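Local coordinates for sp1 protein (Swine acute diarrhea syndrome coronavirus, PDB 6LPA) that is the nonstructural protein nsp1 of an alphacoronavirus, probably suppressing host gene expression in ways linked to immune evasion and to altered host cell proliferation, at residues Pro22-Ala27 with Ala73-Phe78; Asp41-Ala46 with Ser94-Glu99; Gly48-Val53 with Arg86-Pro91. All coordinates share one frame; numbering follows the deposited sequence.

Contact 1: residues Pro22-Ala27 with Ala73-Phe78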
loop_
_atom_site.group_PDB
_atom_site.type_symbol
_atom_site.label_atom_id
_atom_site.label_comp_id
_atom_site.label_asym_id
_atom_site.label_seq_id
_atom_site.Cartn_x
_atom_site.Cartn_y
_atom_site.Cartn_z
ATOM N N PRO A 22 -5.890 -10.650 3.113
ATOM C CA PRO A 22 -6.392 -10.498 1.739
ATOM C C PRO A 22 -6.964 -9.126 1.409
ATOM O O PRO A 22 -7.014 -8.776 0.219
ATOM C CB PRO A 22 -7.482 -11.580 1.640
ATOM C CG PRO A 22 -7.778 -12.007 3.051
ATOM C CD PRO A 22 -6.904 -11.243 3.996
ATOM N N THR A 23 -7.402 -8.342 2.391
ATOM C CA THR A 23 -7.943 -7.021 2.121
ATOM C C THR A 23 -7.363 -6.012 3.094
ATOM O O THR A 23 -6.938 -6.363 4.199
ATOM C CB THR A 23 -9.460 -6.991 2.240
ATOM O OG1 THR A 23 -9.838 -7.512 3.517
ATOM C CG2 THR A 23 -10.100 -7.803 1.114
ATOM N N MET A 24 -7.361 -4.746 2.666
ATOM C CA MET A 24 -6.882 -3.667 3.516
ATOM C C MET A 24 -7.609 -3.665 4.851
ATOM O O MET A 24 -6.982 -3.556 5.910
ATOM C CB MET A 24 -7.063 -2.328 2.802
ATOM C CG MET A 24 -6.591 -1.142 3.605
ATOM S SD MET A 24 -4.885 -1.397 4.103
ATOM C CE MET A 24 -4.505 0.192 4.835
ATOM N N SER A 25 -8.934 -3.814 4.818
ATOM C CA SER A 25 -9.719 -3.778 6.047
ATOM C C SER A 25 -9.264 -4.854 7.029
ATOM O O SER A 25 -9.083 -4.588 8.222
ATOM C CB SER A 25 -11.202 -3.940 5.720
ATOM O OG SER A 25 -11.866 -4.612 6.775
ATOM N N ASP A 26 -9.071 -6.079 6.537
ATOM C CA ASP A 26 -8.619 -7.161 7.406
ATOM C C ASP A 26 -7.199 -6.915 7.912
ATOM O O ASP A 26 -6.889 -7.207 9.078
ATOM C CB ASP A 26 -8.713 -8.490 6.659
ATOM C CG ASP A 26 -8.629 -9.677 7.586
ATOM O OD1 ASP A 26 -9.457 -9.766 8.520
ATOM O OD2 ASP A 26 -7.732 -10.521 7.383
ATOM N N ALA A 27 -6.329 -6.364 7.056
ATOM C CA ALA A 27 -4.952 -6.078 7.458
ATOM C C ALA A 27 -4.900 -5.037 8.572
ATOM O O ALA A 27 -4.136 -5.175 9.543
ATOM C CB ALA A 27 -4.148 -5.602 6.247
ATOM N N ALA A 73 6.576 2.918 8.472
ATOM C CA ALA A 73 5.873 1.658 8.310
ATOM C C ALA A 73 4.434 1.916 7.889
ATOM O O ALA A 73 3.790 2.839 8.394
ATOM C CB ALA A 73 5.903 0.860 9.612
ATOM N N TYR A 74 3.929 1.094 6.971
ATOM C CA TYR A 74 2.557 1.244 6.504
ATOM C C TYR A 74 2.118 -0.093 5.939
ATOM O O TYR A 74 2.937 -0.976 5.687
ATOM C CB TYR A 74 2.438 2.352 5.456
ATOM C CG TYR A 74 3.357 2.160 4.265
ATOM C CD1 TYR A 74 4.695 2.528 4.334
ATOM C CD2 TYR A 74 2.887 1.628 3.073
ATOM C CE1 TYR A 74 5.540 2.358 3.262
ATOM C CE2 TYR A 74 3.736 1.448 1.980
ATOM C CZ TYR A 74 5.056 1.821 2.083
ATOM O OH TYR A 74 5.918 1.657 1.021
ATOM N N ILE A 75 0.822 -0.231 5.738
ATOM C CA ILE A 75 0.256 -1.461 5.202
ATOM C C ILE A 75 0.304 -1.396 3.684
ATOM O O ILE A 75 -0.029 -0.372 3.084
ATOM C CB ILE A 75 -1.173 -1.674 5.733
ATOM C CG1 ILE A 75 -1.127 -1.799 7.243
ATOM C CG2 ILE A 75 -1.804 -2.922 5.129
ATOM C CD1 ILE A 75 -2.488 -2.079 7.890
ATOM N N ALA A 76 0.760 -2.483 3.066
ATOM C CA ALA A 76 0.999 -2.567 1.628
ATOM C C ALA A 76 1.029 -4.036 1.228
ATOM O O ALA A 76 1.252 -4.918 2.067
ATOM C CB ALA A 76 2.311 -1.866 1.232
ATOM N N THR A 77 0.778 -4.304 -0.057
ATOM C CA THR A 77 0.913 -5.673 -0.536
ATOM C C THR A 77 2.376 -6.088 -0.497
ATOM O O THR A 77 3.276 -5.266 -0.686
ATOM C CB THR A 77 0.384 -5.840 -1.973
ATOM O OG1 THR A 77 1.103 -4.972 -2.868
ATOM C CG2 THR A 77 -1.138 -5.548 -2.043
ATOM N N PHE A 78 2.596 -7.393 -0.286
ATOM C CA PHE A 78 3.949 -7.942 -0.247
ATOM C C PHE A 78 4.674 -7.693 -1.566
ATOM O O PHE A 78 5.896 -7.484 -1.581
ATOM C CB PHE A 78 3.863 -9.442 0.089
ATOM C CG PHE A 78 5.192 -10.123 0.339
ATOM C CD1 PHE A 78 6.239 -9.474 1.003
ATOM C CD2 PHE A 78 5.379 -11.446 -0.064
ATOM C CE1 PHE A 78 7.473 -10.139 1.224
ATOM C CE2 PHE A 78 6.581 -12.103 0.152
ATOM C CZ PHE A 78 7.634 -11.453 0.805
#

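Contact 2: residues Asp41-Ala46 with Ser94-Glu99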
loop_
_atom_site.group_PDB
_atom_site.type_symbol
_atom_site.label_atom_id
_atom_site.label_comp_id
_atom_site.label_asym_id
_atom_site.label_seq_id
_atom_site.Cartn_x
_atom_site.Cartn_y
_atom_site.Cartn_z
ATOM N N ASP A 41 4.278 -10.833 17.114
ATOM C CA ASP A 41 3.806 -11.919 16.252
ATOM C C ASP A 41 4.345 -11.817 14.826
ATOM O O ASP A 41 3.945 -12.608 13.967
ATOM C CB ASP A 41 2.269 -11.945 16.230
ATOM C CG ASP A 41 1.665 -10.650 15.691
ATOM O OD1 ASP A 41 2.363 -9.620 15.652
ATOM O OD2 ASP A 41 0.477 -10.652 15.314
ATOM N N CYS A 42 5.243 -10.871 14.567
ATOM C CA CYS A 42 5.700 -10.521 13.231
ATOM C C CYS A 42 7.224 -10.665 13.156
ATOM O O CYS A 42 7.922 -10.506 14.165
ATOM C CB CYS A 42 5.283 -9.073 12.907
ATOM S SG CYS A 42 3.588 -8.878 12.421
ATOM N N ARG A 43 7.745 -10.921 11.941
ATOM C CA ARG A 43 9.180 -10.999 11.686
ATOM C C ARG A 43 9.576 -9.966 10.644
ATOM O O ARG A 43 8.860 -9.758 9.665
ATOM C CB ARG A 43 9.620 -12.395 11.213
ATOM C CG ARG A 43 9.370 -13.509 12.233
ATOM C CD ARG A 43 10.234 -13.379 13.525
ATOM N NE ARG A 43 9.863 -14.433 14.468
ATOM C CZ ARG A 43 8.933 -14.305 15.416
ATOM N NH1 ARG A 43 8.291 -13.156 15.582
ATOM N NH2 ARG A 43 8.653 -15.322 16.213
ATOM N N PHE A 44 10.709 -9.301 10.866
ATOM C CA PHE A 44 11.219 -8.372 9.874
ATOM C C PHE A 44 12.002 -9.127 8.807
ATOM O O PHE A 44 12.931 -9.877 9.118
ATOM C CB PHE A 44 12.115 -7.311 10.504
ATOM C CG PHE A 44 12.765 -6.404 9.484
ATOM C CD1 PHE A 44 12.117 -5.262 9.046
ATOM C CD2 PHE A 44 14.015 -6.703 8.957
ATOM C CE1 PHE A 44 12.717 -4.433 8.104
ATOM C CE2 PHE A 44 14.615 -5.889 8.030
ATOM C CZ PHE A 44 13.968 -4.755 7.594
ATOM N N VAL A 45 11.661 -8.883 7.550
ATOM C CA VAL A 45 12.278 -9.553 6.425
ATOM C C VAL A 45 12.850 -8.447 5.560
ATOM O O VAL A 45 12.103 -7.606 5.045
ATOM C CB VAL A 45 11.269 -10.414 5.657
ATOM C CG1 VAL A 45 11.955 -11.211 4.541
ATOM C CG2 VAL A 45 10.524 -11.316 6.639
ATOM N N ALA A 46 14.173 -8.421 5.431
ATOM C CA ALA A 46 14.828 -7.394 4.640
ATOM C C ALA A 46 14.449 -7.530 3.168
ATOM O O ALA A 46 14.186 -8.628 2.664
ATOM C CB ALA A 46 16.347 -7.494 4.798
ATOM N N SER A 94 9.007 -17.666 12.742
ATOM C CA SER A 94 10.362 -18.121 12.439
ATOM C C SER A 94 11.337 -17.772 13.565
ATOM O O SER A 94 11.082 -16.892 14.400
ATOM C CB SER A 94 10.868 -17.496 11.143
ATOM O OG SER A 94 11.368 -16.204 11.404
ATOM N N ASN A 95 12.475 -18.473 13.567
ATOM C CA ASN A 95 13.585 -18.112 14.439
ATOM C C ASN A 95 14.095 -16.738 14.041
ATOM O O ASN A 95 13.996 -16.325 12.881
ATOM C CB ASN A 95 14.722 -19.140 14.358
ATOM C CG ASN A 95 14.285 -20.536 14.801
ATOM O OD1 ASN A 95 13.566 -20.685 15.789
ATOM N ND2 ASN A 95 14.721 -21.562 14.073
ATOM N N TYR A 96 14.646 -16.029 15.017
ATOM C CA TYR A 96 14.896 -14.610 14.857
ATOM C C TYR A 96 16.091 -14.231 15.706
ATOM O O TYR A 96 16.535 -14.994 16.567
ATOM C CB TYR A 96 13.683 -13.768 15.282
ATOM C CG TYR A 96 13.313 -13.971 16.742
ATOM C CD1 TYR A 96 12.545 -15.064 17.131
ATOM C CD2 TYR A 96 13.745 -13.085 17.738
ATOM C CE1 TYR A 96 12.213 -15.274 18.457
ATOM C CE2 TYR A 96 13.407 -13.288 19.090
ATOM C CZ TYR A 96 12.642 -14.390 19.433
ATOM O OH TYR A 96 12.283 -14.633 20.742
ATOM N N VAL A 97 16.601 -13.034 15.437
ATOM C CA VAL A 97 17.513 -12.317 16.312
ATOM C C VAL A 97 16.928 -10.922 16.511
ATOM O O VAL A 97 16.330 -10.342 15.596
ATOM C CB VAL A 97 18.950 -12.246 15.731
ATOM C CG1 VAL A 97 19.537 -13.649 15.538
ATOM C CG2 VAL A 97 18.980 -11.472 14.423
ATOM N N LEU A 98 17.099 -10.383 17.712
ATOM C CA LEU A 98 16.549 -9.071 18.033
ATOM C C LEU A 98 17.464 -7.966 17.529
ATOM O O LEU A 98 18.690 -8.056 17.653
ATOM C CB LEU A 98 16.337 -8.952 19.542
ATOM C CG LEU A 98 15.314 -9.948 20.090
ATOM C CD1 LEU A 98 15.167 -9.876 21.627
ATOM C CD2 LEU A 98 13.976 -9.714 19.407
ATOM N N GLU A 99 16.863 -6.927 16.935
ATOM C CA GLU A 99 17.606 -5.814 16.359
ATOM C C GLU A 99 16.827 -4.520 16.538
ATOM O O GLU A 99 15.603 -4.522 16.683
ATOM C CB GLU A 99 17.900 -6.001 14.860
ATOM C CG GLU A 99 18.478 -7.337 14.450
ATOM C CD GLU A 99 19.910 -7.487 14.865
ATOM O OE1 GLU A 99 20.438 -6.544 15.495
ATOM O OE2 GLU A 99 20.509 -8.538 14.554
#

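Contact 3: residues Gly48-Val53 with Arg86-Pro91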
loop_
_atom_site.group_PDB
_atom_site.type_symbol
_atom_site.label_atom_id
_atom_site.label_comp_id
_atom_site.label_asym_id
_atom_site.label_seq_id
_atom_site.Cartn_x
_atom_site.Cartn_y
_atom_site.Cartn_z
ATOM N N GLY A 48 15.186 -8.074 -0.508
ATOM C CA GLY A 48 16.196 -8.962 -1.035
ATOM C C GLY A 48 16.067 -10.376 -0.533
ATOM O O GLY A 48 16.588 -11.298 -1.174
ATOM N N LEU A 49 15.353 -10.577 0.580
ATOM C CA LEU A 49 15.144 -11.893 1.163
ATOM C C LEU A 49 13.703 -12.371 1.025
ATOM O O LEU A 49 13.322 -13.345 1.669
ATOM C CB LEU A 49 15.560 -11.891 2.639
ATOM C CG LEU A 49 16.917 -11.275 2.961
ATOM C CD1 LEU A 49 17.270 -11.485 4.435
ATOM C CD2 LEU A 49 17.984 -11.848 2.073
ATOM N N GLN A 50 12.890 -11.731 0.179
ATOM C CA GLN A 50 11.508 -12.176 0.062
ATOM C C GLN A 50 11.420 -13.601 -0.441
ATOM O O GLN A 50 10.410 -14.269 -0.209
ATOM C CB GLN A 50 10.698 -11.246 -0.856
ATOM C CG GLN A 50 11.248 -11.116 -2.269
ATOM C CD GLN A 50 12.204 -9.953 -2.383
ATOM O OE1 GLN A 50 12.749 -9.492 -1.377
ATOM N NE2 GLN A 50 12.405 -9.459 -3.602
ATOM N N ASP A 51 12.458 -14.097 -1.111
ATOM C CA ASP A 51 12.373 -15.473 -1.566
ATOM C C ASP A 51 12.541 -16.468 -0.409
ATOM O O ASP A 51 12.316 -17.661 -0.620
ATOM C CB ASP A 51 13.388 -15.703 -2.710
ATOM C CG ASP A 51 13.118 -14.792 -3.954
ATOM O OD1 ASP A 51 11.993 -14.255 -4.109
ATOM O OD2 ASP A 51 14.039 -14.607 -4.787
ATOM N N ILE A 52 12.888 -16.000 0.804
ATOM C CA ILE A 52 12.821 -16.833 2.012
ATOM C C ILE A 52 11.400 -17.156 2.381
ATOM O O ILE A 52 11.140 -18.168 3.039
ATOM C CB ILE A 52 13.410 -16.151 3.256
ATOM C CG1 ILE A 52 14.827 -15.732 3.073
ATOM C CG2 ILE A 52 13.310 -17.092 4.439
ATOM C CD1 ILE A 52 15.600 -16.749 2.978
ATOM N N VAL A 53 10.486 -16.249 2.093
ATOM C CA VAL A 53 9.135 -16.308 2.633
ATOM C C VAL A 53 8.314 -17.319 1.846
ATOM O O VAL A 53 8.240 -17.254 0.615
ATOM C CB VAL A 53 8.486 -14.915 2.584
ATOM C CG1 VAL A 53 7.146 -14.932 3.271
ATOM C CG2 VAL A 53 9.431 -13.893 3.187
ATOM N N ARG A 86 12.716 -1.067 2.349
ATOM C CA ARG A 86 13.789 -1.726 3.091
ATOM C C ARG A 86 13.415 -3.108 3.596
ATOM O O ARG A 86 14.304 -3.895 3.931
ATOM C CB ARG A 86 14.216 -0.867 4.289
ATOM C CG ARG A 86 14.661 0.515 3.898
ATOM C CD ARG A 86 15.773 0.416 2.844
ATOM N NE ARG A 86 16.138 1.746 2.383
ATOM C CZ ARG A 86 16.936 2.011 1.352
ATOM N NH1 ARG A 86 17.497 1.027 0.640
ATOM N NH2 ARG A 86 17.177 3.279 1.041
ATOM N N GLY A 87 12.133 -3.421 3.669
ATOM C CA GLY A 87 11.739 -4.721 4.156
ATOM C C GLY A 87 10.313 -4.681 4.665
ATOM O O GLY A 87 9.607 -3.691 4.499
ATOM N N TRP A 88 9.911 -5.791 5.277
ATOM C CA TRP A 88 8.537 -5.950 5.731
ATOM C C TRP A 88 8.516 -6.546 7.131
ATOM O O TRP A 88 9.450 -7.231 7.552
ATOM C CB TRP A 88 7.723 -6.864 4.813
ATOM C CG TRP A 88 7.803 -6.564 3.344
ATOM C CD1 TRP A 88 6.913 -5.834 2.605
ATOM C CD2 TRP A 88 8.811 -7.029 2.424
ATOM N NE1 TRP A 88 7.313 -5.814 1.276
ATOM C CE2 TRP A 88 8.474 -6.531 1.142
ATOM C CE3 TRP A 88 9.966 -7.809 2.563
ATOM C CZ2 TRP A 88 9.259 -6.785 0.005
ATOM C CZ3 TRP A 88 10.756 -8.057 1.427
ATOM C CH2 TRP A 88 10.386 -7.555 0.162
ATOM N N LEU A 89 7.416 -6.301 7.835
ATOM C CA LEU A 89 7.052 -7.052 9.030
ATOM C C LEU A 89 5.882 -7.937 8.644
ATOM O O LEU A 89 4.853 -7.436 8.171
ATOM C CB LEU A 89 6.678 -6.124 10.187
ATOM C CG LEU A 89 7.820 -5.500 10.980
ATOM C CD1 LEU A 89 7.318 -4.255 11.712
ATOM C CD2 LEU A 89 8.372 -6.538 11.971
ATOM N N ILE A 90 6.049 -9.242 8.826
ATOM C CA ILE A 90 5.110 -10.245 8.342
ATOM C C ILE A 90 4.816 -11.220 9.469
ATOM O O ILE A 90 5.757 -11.735 10.102
ATOM C CB ILE A 90 5.673 -11.006 7.124
ATOM C CG1 ILE A 90 6.359 -10.041 6.139
ATOM C CG2 ILE A 90 4.572 -11.817 6.462
ATOM C CD1 ILE A 90 7.125 -10.728 5.000
ATOM N N PRO A 91 3.548 -11.540 9.719
ATOM C CA PRO A 91 3.230 -12.543 10.747
ATOM C C PRO A 91 3.960 -13.843 10.453
ATOM O O PRO A 91 3.847 -14.412 9.362
ATOM C CB PRO A 91 1.705 -12.685 10.646
ATOM C CG PRO A 91 1.243 -11.355 10.105
ATOM C CD PRO A 91 2.336 -10.948 9.124
#

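Contact 1: residues Pro22-Ala27 with Ala73-Phe78
The flat group of this contact is a backbone one: Ile75 lays its terminal CD1 over one face of the Ala27 carbonyl, 3.9 Å from Ala27 C. The remaining contact is made by aliphatic and thioether atoms, with Ile75 at its centre. Its CG2 methyl touches two helix side chains, Met24 SD at 3.6 Å and Ala27 CB at 3.7 Å, and the methyl CE of Met24 comes down beside the branch point, 3.9 Å from Ile75 CB. Met24 reaches this spot by extending its CG away from the backbone nitrogen (chi1 -180°) and then bending at chi2 (54°), so that the sulfur drops onto the isoleucine although CB does not aim there. The two side chains meet at a slant.

Each residue suits its place. Ala27 is small enough for the helix to come close to the strand, the branched Ile75 can touch two neighbours at once, and unbranched Met24 has the length and flexibility to span the gap. Thr23 is the N-cap of the helix: its OG1 accepts a weak bond from Asp26 N at 3.4 Å, while Thr23 O receives Ala27 N at 2.9 Å and begins the helical turn. Phe61 of the neighbouring strand touches both Ala27 and Ile75 and extends the apolar patch.

A carboxylate placed at the start of a helix would be expected to interact well with the helix dipole, and Glu66 of the second subunit accepts a hydrogen bond from Met24 N. Met24 thus serves both chains, its side chain meeting Ile75 of its own and Tyr74 of the second subunit. The helix meets its own strand through apolar contacts, probably stabilised by dispersion and exclusion of water.

Contact 2: residues Asp41-Ala46 with Ser94-Glu99
Arg43 sends its side chain across to Ser94 and Tyr96. CB starts 4.2 Å from Ser94 OG. The next carbon, CG, draws closer to the same hydroxyl oxygen, at 3.5 Å, in an ordinary van der Waals approach. A bend at chi2 (-66°) then turns the chain, and CD passes beside the tyrosine, 3.9 Å from Tyr96 CB. NE makes the main polar link: it donates to Ser94 O at 2.7 Å, almost perfectly straight (175°), with the oxygen in the guanidinium plane. NH2 adds a weak, bent bond to that same oxygen, so Ser94 O takes two N-H groups from one edge of the arginine. At the other end NH1 turns back to its own strand and donates to Cys42 O at 3.0 Å, approaching from above the carbonyl plane, and it also bonds Lys40 O.

CD1 of Tyr96 lies over one face of the guanidinium, 3.8 Å from Arg43 NE; the ring and guanidinium planes are inclined at 60°, so this is no parallel stack. Ser94 OG bonds to Asn95 O at 3.0 Å, a link to the next residue within its own loop. Arginine suits the site because a planar, many-handed donor can serve the carbonyls of Ser94, Cys42 and Lys40 at once, the first two on buried residues, while serine is small enough to lie against its methylenes.

Backbone hydrogen bonds from Phe44 to Ala9 and Ala11 join strand 42-46, at one end of the sheet order, to strand 6-11 at the other. Arg43, touching Ala9, reaches past that strand to the start of strand 96-104, a closure consistent with the irregular six-stranded beta-barrel fold of alphacoronavirus nsp1.

Contact 3: residues Gly48-Val53 with Arg86-Pro91
Gln50 OE1 sits at the edge of the Trp88 indole, near the ring plane and 3.4 Å from Trp88 CH2, while it accepts Gly48 N at 3.0 Å from its own loop. That N-H lies close to the carbonyl plane, tilted 17° from it. The amide and the indole stand nearly perpendicular, 82° apart, so the oxygen meets the electropositive rim of the ring rather than its electron-rich face. Glutamine suits the place by carrying an acceptor far enough to reach both; tryptophan, by a ring broad enough to touch Val62 and Ala64 of strand 61-66 as well. Nearer the backbone, Gln50 CB rests 3.8 Å from Trp88 CH2; with chi1 at 58°, CG is tucked between the backbone nitrogen and carbonyl, and a further bend at chi2 brings the amide back toward Gly48.

The loop makes a short 3-10 turn here, with Ile52 N bonded to Leu49 O at 2.8 Å and Val53 N to Gln50 O at 3.0 Å. Its partner, strand 85-91 of a sheet consistent with the nsp1 barrel, carries a classic beta bulge, where Arg86 and Gly87 both face Leu65. Both glycines, Gly48 and Gly87, have backbone angles at which a beta carbon would press on the preceding carbonyl oxygen.

Two residues on from Trp88 the contact is purely apolar: Val53 CG2 faces Ile90 CD1 at 4.3 Å, a loose pairing of branched aliphatics well suited to strand positions.

Overall arrangement
Contact 2 is buried through Arg43 and Ser94 but exposed at Tyr96; contacts 1 and 3 are partly buried, contact 3 lying nearest the chain's centre. All three involve the same sheet: strand 42-46 of contact 2 adjoins strand 85-91 of contact 3, and strand 71-77 of contact 1 neighbours strand 96-104. Probable backbone hydrogen bonds, Val45 to Trp88 and Arg43 to Ile90, join contacts 2 and 3. Contact 1 meets contact 3 through Phe78, which packs on Gln50, Val53, Trp88 and Ile90, but does not touch contact 2. Chemistry follows place: apolar packing at the subunit interface in contact 1, a charged donor serving carbonyls where the sheet closes in contact 2, and mixed packing under a loop in contact 3.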